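Local coordinates for Ketoacyl_synth_N domain-containing protein (Photorhabdus luminescens subsp. laumondii, PDB 6SMO) that probably acts in lipid metabolism as a 3-oxoacyl-[acyl-carrier-protein] synthase-like subunit of the thiolase clan, assembled with a second ketoacyl synthase chain, at residues G162-A170 and E243-F251; N348-R356 and V363-I371. All coordinates share one frame; numbering follows the deposited sequence.

Overall arrangement
Contacts 1 and 2 are neighbours joined through one sheet, with their centres about 11 Å apart. Strand 242-251 carries the helix 161-175 of contact 1 against one side, and its edge pairs antiparallel with strand 362-369, which belongs to the hairpin of contact 2. Y250 O and V363 N, 2.7 Å apart, probably form a hydrogen bond along this seam, as do T245 OG1 and S367 OG at 2.7 Å. T245 and G246 form a classic beta bulge, one extra residue opposite S367. M163 of the helix reaches the hairpin too, its CE 3.4 Å from I354 O. The polyketone ligand lies in a pocket to which V129, A130, W133 and F134 contribute, residues of neither contact.

Contact 1 (G162-A170 and E243-F251); sequences GMQAIGYAA and ELTGFVDYF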
loop_
_atom_site.group_PDB
_atom_site.type_symbol
_atom_site.label_atom_id
_atom_site.label_comp_id
_atom_site.label_asym_id
_atom_site.label_seq_id
_atom_site.Cartn_x
_atom_site.Cartn_y
_atom_site.Cartn_z
ATOM N N GLY C 162 4.839 -2.760 -10.665
ATOM C CA GLY C 162 5.121 -4.208 -10.726
ATOM C C GLY C 162 6.595 -4.496 -10.954
ATOM O O GLY C 162 7.069 -5.544 -10.475
ATOM N N MET C 163 7.296 -3.605 -11.663
ATOM C CA MET C 163 8.745 -3.729 -11.977
ATOM C C MET C 163 9.555 -3.616 -10.677
ATOM O O MET C 163 10.556 -4.347 -10.540
ATOM C CB MET C 163 9.194 -2.642 -12.960
ATOM C CG MET C 163 10.387 -3.045 -13.805
ATOM S SD MET C 163 9.941 -4.210 -15.121
ATOM C CE MET C 163 11.539 -4.459 -15.892
ATOM N N GLN C 164 9.130 -2.734 -9.766
ATOM C CA GLN C 164 9.738 -2.552 -8.419
ATOM C C GLN C 164 9.368 -3.745 -7.526
ATOM O O GLN C 164 10.237 -4.184 -6.747
ATOM C CB GLN C 164 9.285 -1.228 -7.797
ATOM C CG GLN C 164 9.936 -0.006 -8.432
ATOM C CD GLN C 164 9.477 1.298 -7.824
ATOM O OE1 GLN C 164 8.405 1.390 -7.229
ATOM N NE2 GLN C 164 10.291 2.328 -7.978
ATOM N N ALA C 165 8.133 -4.248 -7.647
ATOM C CA ALA C 165 7.575 -5.356 -6.835
ATOM C C ALA C 165 8.468 -6.600 -6.944
ATOM O O ALA C 165 8.754 -7.206 -5.894
ATOM C CB ALA C 165 6.158 -5.654 -7.261
ATOM N N ILE C 166 8.899 -6.956 -8.160
ATOM C CA ILE C 166 9.762 -8.149 -8.432
ATOM C C ILE C 166 11.160 -7.888 -7.855
ATOM O O ILE C 166 11.716 -8.802 -7.215
ATOM C CB ILE C 166 9.825 -8.479 -9.939
ATOM C CG1 ILE C 166 8.438 -8.712 -10.545
ATOM C CG2 ILE C 166 10.742 -9.669 -10.190
ATOM C CD1 ILE C 166 8.400 -8.580 -12.050
ATOM N N GLY C 167 11.699 -6.686 -8.087
ATOM C CA GLY C 167 13.067 -6.286 -7.706
ATOM C C GLY C 167 13.293 -6.320 -6.203
ATOM O O GLY C 167 14.345 -6.841 -5.782
ATOM N N TYR C 168 12.350 -5.780 -5.423
ATOM C CA TYR C 168 12.452 -5.642 -3.945
ATOM C C TYR C 168 12.017 -6.944 -3.259
ATOM O O TYR C 168 12.390 -7.145 -2.087
ATOM C CB TYR C 168 11.661 -4.425 -3.458
ATOM C CG TYR C 168 12.289 -3.107 -3.834
ATOM C CD1 TYR C 168 13.525 -2.738 -3.328
ATOM C CD2 TYR C 168 11.660 -2.234 -4.707
ATOM C CE1 TYR C 168 14.119 -1.534 -3.674
ATOM C CE2 TYR C 168 12.238 -1.026 -5.062
ATOM C CZ TYR C 168 13.472 -0.675 -4.544
ATOM O OH TYR C 168 14.045 0.514 -4.892
ATOM N N ALA C 169 11.265 -7.800 -3.961
ATOM C CA ALA C 169 10.933 -9.178 -3.526
ATOM C C ALA C 169 12.202 -10.038 -3.576
ATOM O O ALA C 169 12.391 -10.867 -2.667
ATOM C CB ALA C 169 9.838 -9.760 -4.387
ATOM N N ALA C 170 13.036 -9.836 -4.602
ATOM C CA ALA C 170 14.346 -10.506 -4.782
ATOM C C ALA C 170 15.322 -10.039 -3.694
ATOM O O ALA C 170 16.056 -10.891 -3.156
ATOM C CB ALA C 170 14.884 -10.235 -6.166
ATOM N N GLU C 243 17.438 -17.530 -13.475
ATOM C CA GLU C 243 17.994 -16.846 -12.278
ATOM C C GLU C 243 17.853 -15.330 -12.460
ATOM O O GLU C 243 18.237 -14.833 -13.536
ATOM C CB GLU C 243 19.462 -17.233 -12.083
ATOM C CG GLU C 243 20.050 -16.758 -10.766
ATOM C CD GLU C 243 21.508 -17.122 -10.539
ATOM O OE1 GLU C 243 22.170 -17.560 -11.501
ATOM O OE2 GLU C 243 21.979 -16.965 -9.395
ATOM N N LEU C 244 17.319 -14.630 -11.452
ATOM C CA LEU C 244 17.281 -13.142 -11.404
ATOM C C LEU C 244 18.654 -12.643 -10.944
ATOM O O LEU C 244 18.984 -12.824 -9.755
ATOM C CB LEU C 244 16.162 -12.676 -10.464
ATOM C CG LEU C 244 15.747 -11.212 -10.620
ATOM C CD1 LEU C 244 14.273 -11.027 -10.292
ATOM C CD2 LEU C 244 16.602 -10.295 -9.756
ATOM N N THR C 245 19.420 -12.049 -11.864
ATOM C CA THR C 245 20.859 -11.707 -11.693
ATOM C C THR C 245 21.026 -10.250 -11.242
ATOM O O THR C 245 21.984 -9.988 -10.489
ATOM C CB THR C 245 21.638 -11.993 -12.983
ATOM O OG1 THR C 245 20.831 -11.591 -14.091
ATOM C CG2 THR C 245 22.009 -13.453 -13.127
ATOM N N GLY C 246 20.141 -9.345 -11.677
ATOM C CA GLY C 246 20.265 -7.897 -11.411
ATOM C C GLY C 246 18.927 -7.178 -11.410
ATOM O O GLY C 246 17.994 -7.649 -12.092
ATOM N N PHE C 247 18.846 -6.070 -10.665
ATOM C CA PHE C 247 17.676 -5.156 -10.584
ATOM C C PHE C 247 18.167 -3.704 -10.571
ATOM O O PHE C 247 19.132 -3.398 -9.841
ATOM C CB PHE C 247 16.830 -5.467 -9.347
ATOM C CG PHE C 247 15.725 -4.477 -9.079
ATOM C CD1 PHE C 247 14.796 -4.170 -10.063
ATOM C CD2 PHE C 247 15.610 -3.853 -7.847
ATOM C CE1 PHE C 247 13.779 -3.258 -9.819
ATOM C CE2 PHE C 247 14.591 -2.943 -7.604
ATOM C CZ PHE C 247 13.676 -2.650 -8.590
ATOM N N VAL C 248 17.509 -2.844 -11.356
ATOM C CA VAL C 248 17.829 -1.394 -11.512
ATOM C C VAL C 248 16.561 -0.589 -11.205
ATOM O O VAL C 248 15.497 -0.940 -11.749
ATOM C CB VAL C 248 18.369 -1.105 -12.926
ATOM C CG1 VAL C 248 18.354 0.376 -13.270
ATOM C CG2 VAL C 248 19.765 -1.679 -13.116
ATOM N N ASP C 249 16.679 0.442 -10.361
ATOM C CA ASP C 249 15.557 1.327 -9.943
ATOM C C ASP C 249 16.105 2.738 -9.697
ATOM O O ASP C 249 16.610 2.992 -8.586
ATOM C CB ASP C 249 14.845 0.766 -8.708
ATOM C CG ASP C 249 13.548 1.477 -8.351
ATOM O OD1 ASP C 249 13.028 2.222 -9.207
ATOM O OD2 ASP C 249 13.066 1.276 -7.219
ATOM N N TYR C 250 16.011 3.609 -10.707
ATOM C CA TYR C 250 16.500 5.014 -10.676
ATOM C C TYR C 250 15.419 5.949 -11.227
ATOM O O TYR C 250 14.371 5.464 -11.701
ATOM C CB TYR C 250 17.811 5.140 -11.456
ATOM C CG TYR C 250 18.990 4.473 -10.796
ATOM C CD1 TYR C 250 19.771 5.141 -9.868
ATOM C CD2 TYR C 250 19.322 3.161 -11.094
ATOM C CE1 TYR C 250 20.854 4.529 -9.256
ATOM C CE2 TYR C 250 20.400 2.532 -10.492
ATOM C CZ TYR C 250 21.169 3.217 -9.570
ATOM O OH TYR C 250 22.232 2.604 -8.974
ATOM N N PHE C 251 15.678 7.257 -11.147
ATOM C CA PHE C 251 14.779 8.351 -11.599
ATOM C C PHE C 251 15.588 9.374 -12.403
ATOM O O PHE C 251 16.812 9.483 -12.187
ATOM C CB PHE C 251 14.093 9.004 -10.396
ATOM C CG PHE C 251 12.898 9.854 -10.744
ATOM C CD1 PHE C 251 11.658 9.275 -10.968
ATOM C CD2 PHE C 251 13.011 11.231 -10.852
ATOM C CE1 PHE C 251 10.558 10.055 -11.290
ATOM C CE2 PHE C 251 11.910 12.010 -11.176
ATOM C CZ PHE C 251 10.686 11.421 -11.394
#
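Y168 keeps its CG beside its own backbone N (chi1 -71°) while D249 turns its CG opposite to N (chi1 -170°), and the phenol of the helix thereby meets the carboxylate of the strand. Y168 OH donates to D249 OD2 on its anti side at 2.6 Å. Q164, extended beyond CG, crosses D249 at about a right angle, and its NE2 gives a nearly straight bond to the syn side of OD1, 3.0 Å away. V184 O of the neighbouring PKS_KS chain also accepts from Q164 NE2, and S183 and H204 of that chain bond to Y168 OH, so this polar corner belongs to the subunit interface. F247 supplies the aromatic ring of the apolar half: G167 CA sits 3.4 Å from the ring centroid, almost on the normal, a CH-pi contact possible because no side chain intervenes. The edge of the same ring points at the face of Y168, planes 79° apart, centroids separated by 5.3 Å. Farther along, L244 splits its branches, CD1 against I166 CG2 (3.8 Å) and CD2 against A170 CB (4.0 Å). I166 also packs on strands 180-187 and 218-229, enclosing the helix as in the central layer of the five-layered thiolase fold.

Contact 2 (N348-R356 and V363-I371); sequences NTNQIIIQR and VCALSFSAI
The F368 ring has the carbonyl O of I352 at its edge, near the ring plane, while I354 brings CD1 in obliquely, 3.9 Å from CE2 of the ring. S322 of helix 319-329 and L244 of the adjoining strand also touch F368, placing it between the sheet and that helix. Strands 351-356 and 362-369 form an antiparallel beta hairpin, in which I352-F368, I354-L366 and R356-C364 are the hydrogen-bonded pairs. Each has reciprocal N-H to O bonds, for example I354 N to L366 O and L366 N to I354 O, both 2.9 Å. These three pairs share one face of the sheet, and C364, L366 and F368 reach from it to strand 242-251. R356 leads its guanidinium away from the hairpin to a salt bridge with D280.

The other face carries the non-hydrogen-bonded pairs Q351-S369, I353-S367 and Q355-A365. Q351 sets CG opposite its backbone N (chi1 -170°) and the extended chain leans toward the neighbouring strand, and its amide NE2 comes to S367 OG in a weak, bent hydrogen bond of 3.0 Å. S367 OG has a stronger partner in T245, which also bonds S369 OG. I353 CG1 lies alongside this serine, 3.8 Å from S367 OG. At the far end, past the last paired side chains, A370 N donates to N350 O at 2.8 Å, reaching the oxygen from above the carbonyl plane, 44° out of it.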
loop_
_atom_site.group_PDB
_atom_site.type_symbol
_atom_site.label_atom_id
_atom_site.label_comp_id
_atom_site.label_asym_id
_atom_site.label_seq_id
_atom_site.Cartn_x
_atom_site.Cartn_y
_atom_site.Cartn_z
ATOM N N ASN C 348 19.546 -18.640 -29.700
ATOM C CA ASN C 348 20.098 -19.184 -28.428
ATOM C C ASN C 348 20.594 -18.021 -27.559
ATOM O O ASN C 348 21.729 -17.551 -27.784
ATOM C CB ASN C 348 21.192 -20.231 -28.673
ATOM C CG ASN C 348 22.225 -19.812 -29.700
ATOM O OD1 ASN C 348 21.883 -19.286 -30.756
ATOM N ND2 ASN C 348 23.492 -20.053 -29.404
ATOM N N THR C 349 19.762 -17.580 -26.610
ATOM C CA THR C 349 20.049 -16.485 -25.643
ATOM C C THR C 349 20.216 -17.090 -24.244
ATOM O O THR C 349 19.474 -18.043 -23.928
ATOM C CB THR C 349 18.942 -15.423 -25.666
ATOM O OG1 THR C 349 18.412 -15.332 -26.989
ATOM C CG2 THR C 349 19.430 -14.060 -25.228
ATOM N N ASN C 350 21.154 -16.562 -23.450
ATOM C CA ASN C 350 21.460 -17.036 -22.070
ATOM C C ASN C 350 21.163 -15.933 -21.041
ATOM O O ASN C 350 21.350 -16.201 -19.838
ATOM C CB ASN C 350 22.902 -17.542 -21.952
ATOM C CG ASN C 350 23.949 -16.475 -22.202
ATOM O OD1 ASN C 350 23.632 -15.363 -22.618
ATOM N ND2 ASN C 350 25.205 -16.807 -21.955
ATOM N N GLN C 351 20.729 -14.749 -21.488
ATOM C CA GLN C 351 20.347 -13.608 -20.609
ATOM C C GLN C 351 19.339 -12.712 -21.340
ATOM O O GLN C 351 19.631 -12.307 -22.480
ATOM C CB GLN C 351 21.581 -12.800 -20.203
ATOM C CG GLN C 351 21.307 -11.776 -19.110
ATOM C CD GLN C 351 22.548 -11.037 -18.677
ATOM O OE1 GLN C 351 23.432 -10.740 -19.478
ATOM N NE2 GLN C 351 22.622 -10.725 -17.393
ATOM N N ILE C 352 18.203 -12.417 -20.698
ATOM C CA ILE C 352 17.186 -11.435 -21.183
ATOM C C ILE C 352 17.080 -10.306 -20.152
ATOM O O ILE C 352 16.829 -10.606 -18.968
ATOM C CB ILE C 352 15.824 -12.113 -21.443
ATOM C CG1 ILE C 352 15.935 -13.216 -22.499
ATOM C CG2 ILE C 352 14.772 -11.078 -21.821
ATOM C CD1 ILE C 352 14.700 -14.078 -22.630
ATOM N N ILE C 353 17.273 -9.060 -20.599
ATOM C CA ILE C 353 17.184 -7.825 -19.764
ATOM C C ILE C 353 15.979 -7.010 -20.244
ATOM O O ILE C 353 15.940 -6.657 -21.438
ATOM C CB ILE C 353 18.503 -7.027 -19.829
ATOM C CG1 ILE C 353 19.654 -7.811 -19.193
ATOM C CG2 ILE C 353 18.350 -5.651 -19.194
ATOM C CD1 ILE C 353 21.018 -7.417 -19.699
ATOM N N ILE C 354 15.037 -6.734 -19.337
ATOM C CA ILE C 354 13.768 -5.996 -19.612
ATOM C C ILE C 354 13.877 -4.600 -18.991
ATOM O O ILE C 354 14.329 -4.510 -17.834
ATOM C CB ILE C 354 12.557 -6.775 -19.060
ATOM C CG1 ILE C 354 12.549 -8.226 -19.549
ATOM C CG2 ILE C 354 11.254 -6.063 -19.397
ATOM C CD1 ILE C 354 12.042 -9.208 -18.524
ATOM N N GLN C 355 13.475 -3.566 -19.736
ATOM C CA GLN C 355 13.476 -2.150 -19.278
ATOM C C GLN C 355 12.049 -1.596 -19.336
ATOM O O GLN C 355 11.321 -1.922 -20.296
ATOM C CB GLN C 355 14.413 -1.298 -20.136
ATOM C CG GLN C 355 14.727 0.059 -19.520
ATOM C CD GLN C 355 15.620 0.905 -20.393
ATOM O OE1 GLN C 355 16.702 1.323 -19.986
ATOM N NE2 GLN C 355 15.171 1.166 -21.610
ATOM N N ARG C 356 11.680 -0.798 -18.331
ATOM C CA ARG C 356 10.428 0.005 -18.288
ATOM C C ARG C 356 10.738 1.362 -17.650
ATOM O O ARG C 356 11.694 1.438 -16.856
ATOM C CB ARG C 356 9.336 -0.722 -17.497
ATOM C CG ARG C 356 8.464 -1.647 -18.336
ATOM C CD ARG C 356 6.990 -1.386 -18.099
ATOM N NE ARG C 356 6.585 -0.086 -18.622
ATOM C CZ ARG C 356 5.420 0.513 -18.380
ATOM N NH1 ARG C 356 5.165 1.695 -18.917
ATOM N NH2 ARG C 356 4.516 -0.060 -17.603
ATOM N N VAL C 363 13.344 5.082 -14.191
ATOM C CA VAL C 363 14.158 4.138 -15.015
ATOM C C VAL C 363 14.312 2.839 -14.218
ATOM O O VAL C 363 15.116 2.823 -13.264
ATOM C CB VAL C 363 15.531 4.724 -15.406
ATOM C CG1 VAL C 363 16.402 3.696 -16.115
ATOM C CG2 VAL C 363 15.397 5.977 -16.258
ATOM N N CYS C 364 13.558 1.802 -14.594
ATOM C CA CYS C 364 13.547 0.467 -13.942
ATOM C C CYS C 364 13.919 -0.609 -14.967
ATOM O O CYS C 364 13.486 -0.494 -16.130
ATOM C CB CYS C 364 12.183 0.175 -13.331
ATOM S SG CYS C 364 11.706 1.362 -12.047
ATOM N N ALA C 365 14.698 -1.609 -14.550
ATOM C CA ALA C 365 15.137 -2.739 -15.402
ATOM C C ALA C 365 15.421 -3.977 -14.542
ATOM O O ALA C 365 15.940 -3.817 -13.418
ATOM C CB ALA C 365 16.348 -2.339 -16.208
ATOM N N LEU C 366 15.086 -5.159 -15.071
ATOM C CA LEU C 366 15.334 -6.486 -14.447
ATOM C C LEU C 366 16.212 -7.323 -15.383
ATOM O O LEU C 366 16.061 -7.185 -16.615
ATOM C CB LEU C 366 13.990 -7.176 -14.188
ATOM C CG LEU C 366 13.196 -6.647 -12.994
ATOM C CD1 LEU C 366 11.732 -7.046 -13.097
ATOM C CD2 LEU C 366 13.792 -7.139 -11.684
ATOM N N SER C 367 17.089 -8.154 -14.811
ATOM C CA SER C 367 18.022 -9.057 -15.535
ATOM C C SER C 367 17.728 -10.514 -15.159
ATOM O O SER C 367 17.794 -10.837 -13.957
ATOM C CB SER C 367 19.456 -8.694 -15.241
ATOM O OG SER C 367 20.349 -9.594 -15.880
ATOM N N PHE C 368 17.413 -11.348 -16.157
ATOM C CA PHE C 368 17.157 -12.806 -16.014
ATOM C C PHE C 368 18.187 -13.579 -16.847
ATOM O O PHE C 368 18.405 -13.205 -18.015
ATOM C CB PHE C 368 15.724 -13.143 -16.432
ATOM C CG PHE C 368 14.663 -12.513 -15.568
ATOM C CD1 PHE C 368 14.227 -13.138 -14.409
ATOM C CD2 PHE C 368 14.108 -11.288 -15.906
ATOM C CE1 PHE C 368 13.254 -12.554 -13.612
ATOM C CE2 PHE C 368 13.136 -10.705 -15.107
ATOM C CZ PHE C 368 12.712 -11.339 -13.961
ATOM N N SER C 369 18.793 -14.615 -16.258
ATOM C CA SER C 369 19.876 -15.440 -16.861
ATOM C C SER C 369 19.482 -16.922 -16.851
ATOM O O SER C 369 18.807 -17.348 -15.894
ATOM C CB SER C 369 21.181 -15.212 -16.147
ATOM O OG SER C 369 21.571 -13.850 -16.238
ATOM N N ALA C 370 19.910 -17.669 -17.873
ATOM C CA ALA C 370 19.547 -19.087 -18.118
ATOM C C ALA C 370 20.222 -19.999 -17.086
ATOM O O ALA C 370 21.203 -19.560 -16.453
ATOM C CB ALA C 370 19.930 -19.480 -19.524
ATOM N N ILE C 371 19.705 -21.226 -16.949
ATOM C CA ILE C 371 20.183 -22.285 -16.006
ATOM C C ILE C 371 19.943 -21.803 -14.570
ATOM O O ILE C 371 20.771 -21.117 -13.971
ATOM C CB ILE C 371 21.663 -22.649 -16.269
ATOM C CG1 ILE C 371 21.906 -23.022 -17.735
ATOM C CG2 ILE C 371 22.122 -23.757 -15.328
ATOM C CD1 ILE C 371 23.359 -22.979 -18.154
ATOM O OXT ILE C 371 18.902 -22.093 -13.980
#